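Local coordinates for protein PTS system, IIA component (Enterococcus faecalis, PDB 3BED) that probably relays phosphoryl groups as the cytoplasmic IIA component of a mannose/sorbose-type sugar phosphotransferase system, at residues I9-G14 with T64-D69. Sequence-based numbering, arbitrary orientation.
Sequences ILMSHG and TLVLAD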
ATOM      1  N   ILE A   9      12.431  -0.894   7.836  1.00 17.63           N
ATOM      2  CA  ILE A   9      11.433  -1.547   8.683  1.00 17.00           C
ATOM      3  C   ILE A   9      10.095  -1.182   8.052  1.00 17.82           C
ATOM      4  O   ILE A   9       9.816   0.001   7.860  1.00 18.48           O
ATOM      5  CB  ILE A   9      11.473  -1.038  10.128  1.00 16.88           C
ATOM      6  CG1 ILE A   9      12.875  -1.243  10.749  1.00 17.80           C
ATOM      7  CG2 ILE A   9      10.359  -1.777  10.959  1.00 17.91           C
ATOM      8  CD1 ILE A   9      13.048  -0.672  12.143  1.00 18.61           C
ATOM      9  N   LEU A  10       9.255  -2.166   7.791  1.00 16.66           N
ATOM     10  CA  LEU A  10       7.868  -1.844   7.339  1.00 17.07           C
ATOM     11  C   LEU A  10       6.939  -2.184   8.473  1.00 17.01           C
ATOM     12  O   LEU A  10       7.059  -3.244   9.062  1.00 17.49           O
ATOM     13  CB  LEU A  10       7.485  -2.666   6.079  1.00 17.55           C
ATOM     14  CG  LEU A  10       8.458  -2.700   4.879  1.00 19.65           C
ATOM     15  CD1 LEU A  10       7.801  -3.407   3.717  1.00 20.89           C
ATOM     16  CD2 LEU A  10       8.885  -1.300   4.489  1.00 20.03           C
HETATM   17  N   MSE A  11       5.988  -1.294   8.756  1.00 17.33           N
HETATM   18  CA  MSE A  11       5.108  -1.467   9.907  1.00 17.29           C
HETATM   19  C   MSE A  11       3.697  -1.228   9.493  1.00 16.46           C
HETATM   20  O   MSE A  11       3.399  -0.265   8.765  1.00 16.62           O
HETATM   21  CB  MSE A  11       5.429  -0.440  11.018  1.00 18.57           C
HETATM   22  CG  MSE A  11       6.818  -0.537  11.543  1.00 17.24           C
HETATM   23 SE   MSE A  11       7.042   0.609  13.131  0.75 22.74          SE
HETATM   24  CE  MSE A  11       5.958  -0.255  14.351  1.00 17.99           C
ATOM     25  N   SER A  12       2.805  -2.083  10.006  1.00 15.37           N
ATOM     26  CA  SER A  12       1.390  -1.861   9.682  1.00 15.33           C
ATOM     27  C   SER A  12       0.440  -2.435  10.687  1.00 15.80           C
ATOM     28  O   SER A  12       0.828  -3.298  11.494  1.00 16.81           O
ATOM     29  CB  SER A  12       1.001  -2.489   8.318  1.00 15.65           C
ATOM     30  OG  SER A  12       0.984  -3.914   8.340  1.00 16.03           O
ATOM     31  N   HIS A  13      -0.823  -1.979  10.611  1.00 16.18           N
ATOM     32  CA  HIS A  13      -1.915  -2.780  11.158  1.00 16.22           C
ATOM     33  C   HIS A  13      -1.897  -4.116  10.439  1.00 16.25           C
ATOM     34  O   HIS A  13      -1.775  -4.140   9.205  1.00 17.10           O
ATOM     35  CB  HIS A  13      -3.274  -2.136  10.855  1.00 16.21           C
ATOM     36  CG  HIS A  13      -3.454  -0.784  11.464  1.00 16.37           C
ATOM     37  ND1 HIS A  13      -2.817   0.342  10.973  1.00 16.08           N
ATOM     38  CD2 HIS A  13      -4.177  -0.374  12.537  1.00 18.01           C
ATOM     39  CE1 HIS A  13      -3.182   1.396  11.690  1.00 17.01           C
ATOM     40  NE2 HIS A  13      -4.004   0.991  12.646  1.00 17.92           N
ATOM     41  N   GLY A  14      -2.029  -5.220  11.188  1.00 16.76           N
ATOM     42  CA  GLY A  14      -2.167  -6.532  10.572  1.00 16.70           C
ATOM     43  C   GLY A  14      -0.919  -6.866   9.738  1.00 16.41           C
ATOM     44  O   GLY A  14       0.215  -6.452  10.066  1.00 16.38           O
ATOM     45  N   THR A  64      18.215   4.245   9.961  1.00 20.58           N
ATOM     46  CA  THR A  64      17.074   3.355   9.788  1.00 20.96           C
ATOM     47  C   THR A  64      15.867   4.113   9.296  1.00 20.73           C
ATOM     48  O   THR A  64      15.632   5.236   9.741  1.00 20.70           O
ATOM     49  CB  THR A  64      16.720   2.709  11.135  1.00 21.06           C
ATOM     50  OG1 THR A  64      17.823   1.887  11.574  1.00 21.02           O
ATOM     51  CG2 THR A  64      15.468   1.832  10.982  1.00 22.19           C
ATOM     52  N   LEU A  65      15.099   3.527   8.369  1.00 20.51           N
ATOM     53  CA  LEU A  65      13.854   4.148   7.929  0.50 20.44           C
ATOM     54  C   LEU A  65      12.709   3.197   8.170  1.00 19.97           C
ATOM     55  O   LEU A  65      12.758   2.024   7.764  1.00 19.42           O
ATOM     56  CB  LEU A  65      13.947   4.435   6.449  0.50 20.78           C
ATOM     57  CG  LEU A  65      12.802   5.158   5.776  0.50 22.54           C
ATOM     58  CD1 LEU A  65      12.363   6.385   6.533  0.50 19.04           C
ATOM     59  CD2 LEU A  65      13.288   5.556   4.399  0.50 22.78           C
ATOM     60  N   VAL A  66      11.684   3.713   8.826  1.00 19.02           N
ATOM     61  CA  VAL A  66      10.427   2.984   8.980  1.00 17.84           C
ATOM     62  C   VAL A  66       9.499   3.488   7.880  1.00 17.38           C
ATOM     63  O   VAL A  66       9.335   4.707   7.698  1.00 17.89           O
ATOM     64  CB  VAL A  66       9.730   3.290  10.337  1.00 16.78           C
ATOM     65  CG1 VAL A  66       8.317   2.716  10.348  1.00 18.51           C
ATOM     66  CG2 VAL A  66      10.529   2.650  11.491  1.00 18.04           C
ATOM     67  N   LEU A  67       8.900   2.562   7.143  1.00 17.62           N
ATOM     68  CA  LEU A  67       7.802   2.896   6.213  1.00 16.68           C
ATOM     69  C   LEU A  67       6.555   2.395   6.899  1.00 16.12           C
ATOM     70  O   LEU A  67       6.403   1.169   7.071  1.00 14.61           O
ATOM     71  CB  LEU A  67       7.971   2.174   4.889  1.00 17.55           C
ATOM     72  CG  LEU A  67       9.276   2.506   4.142  1.00 18.38           C
ATOM     73  CD1 LEU A  67       9.260   1.975   2.720  1.00 20.10           C
ATOM     74  CD2 LEU A  67       9.597   4.029   4.184  1.00 22.36           C
ATOM     75  N   ALA A  68       5.683   3.320   7.318  1.00 14.44           N
ATOM     76  CA  ALA A  68       4.483   2.934   8.118  1.00 14.44           C
ATOM     77  C   ALA A  68       3.262   3.012   7.241  1.00 13.38           C
ATOM     78  O   ALA A  68       3.178   3.889   6.326  1.00 15.16           O
ATOM     79  CB  ALA A  68       4.308   3.948   9.309  1.00 15.35           C
ATOM     80  N   ASP A  69       2.293   2.162   7.544  1.00 13.85           N
ATOM     81  CA  ASP A  69       1.081   2.164   6.719  1.00 14.76           C
ATOM     82  C   ASP A  69       0.308   3.468   6.733  1.00 15.87           C
ATOM     83  O   ASP A  69      -0.070   3.932   5.674  1.00 17.39           O
ATOM     84  CB  ASP A  69       0.141   0.981   7.035  1.00 15.30           C
ATOM     85  CG  ASP A  69      -0.330   0.929   8.501  1.00 14.64           C
ATOM     86  OD1 ASP A  69       0.157   1.728   9.357  1.00 15.64           O
ATOM     87  OD2 ASP A  69      -1.140  -0.008   8.795  1.00 17.37           O
TER
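At the C-terminal end of two neighbouring parallel strands, the side chains of H13 and D69 cross at about a right angle, their ring and carboxylate planes turned 36° apart. OD2 of D69 lies in the ring plane and accepts an almost straight bond from ND1 of H13 (2.8 Å, 167° at the hydrogen). The same oxygen takes the backbone N of H13 at 2.7 Å, both donors coming from above the carboxylate plane, so two bonds from one residue grip this oxygen, and the ND1 bond fixes the ring's rotation. D69 CG sits between its backbone N and carbonyl carbon (chi1 59°), which swings the carboxylate across to S12 and H13.

I9 O accepts from L67 N at 2.8 Å, and L67 O from M11 N. Towards helices 44-59 and 74-82, M11 bends at chi3 and crosses V66 obliquely, SE 3.7 Å from V66 CG1. On the other face L10 and L67 run side by side, L10 CD2 3.6 Å from L67 CB.

I27 of the second subunit packs on H13. Donation from ND1 would leave NE2 as the nucleophile, consistent with the phosphoacceptor histidine of EIIA-Man domains, and D69 would probably stabilise positive charge developing on the ring as NE2 takes up the phosphoryl group.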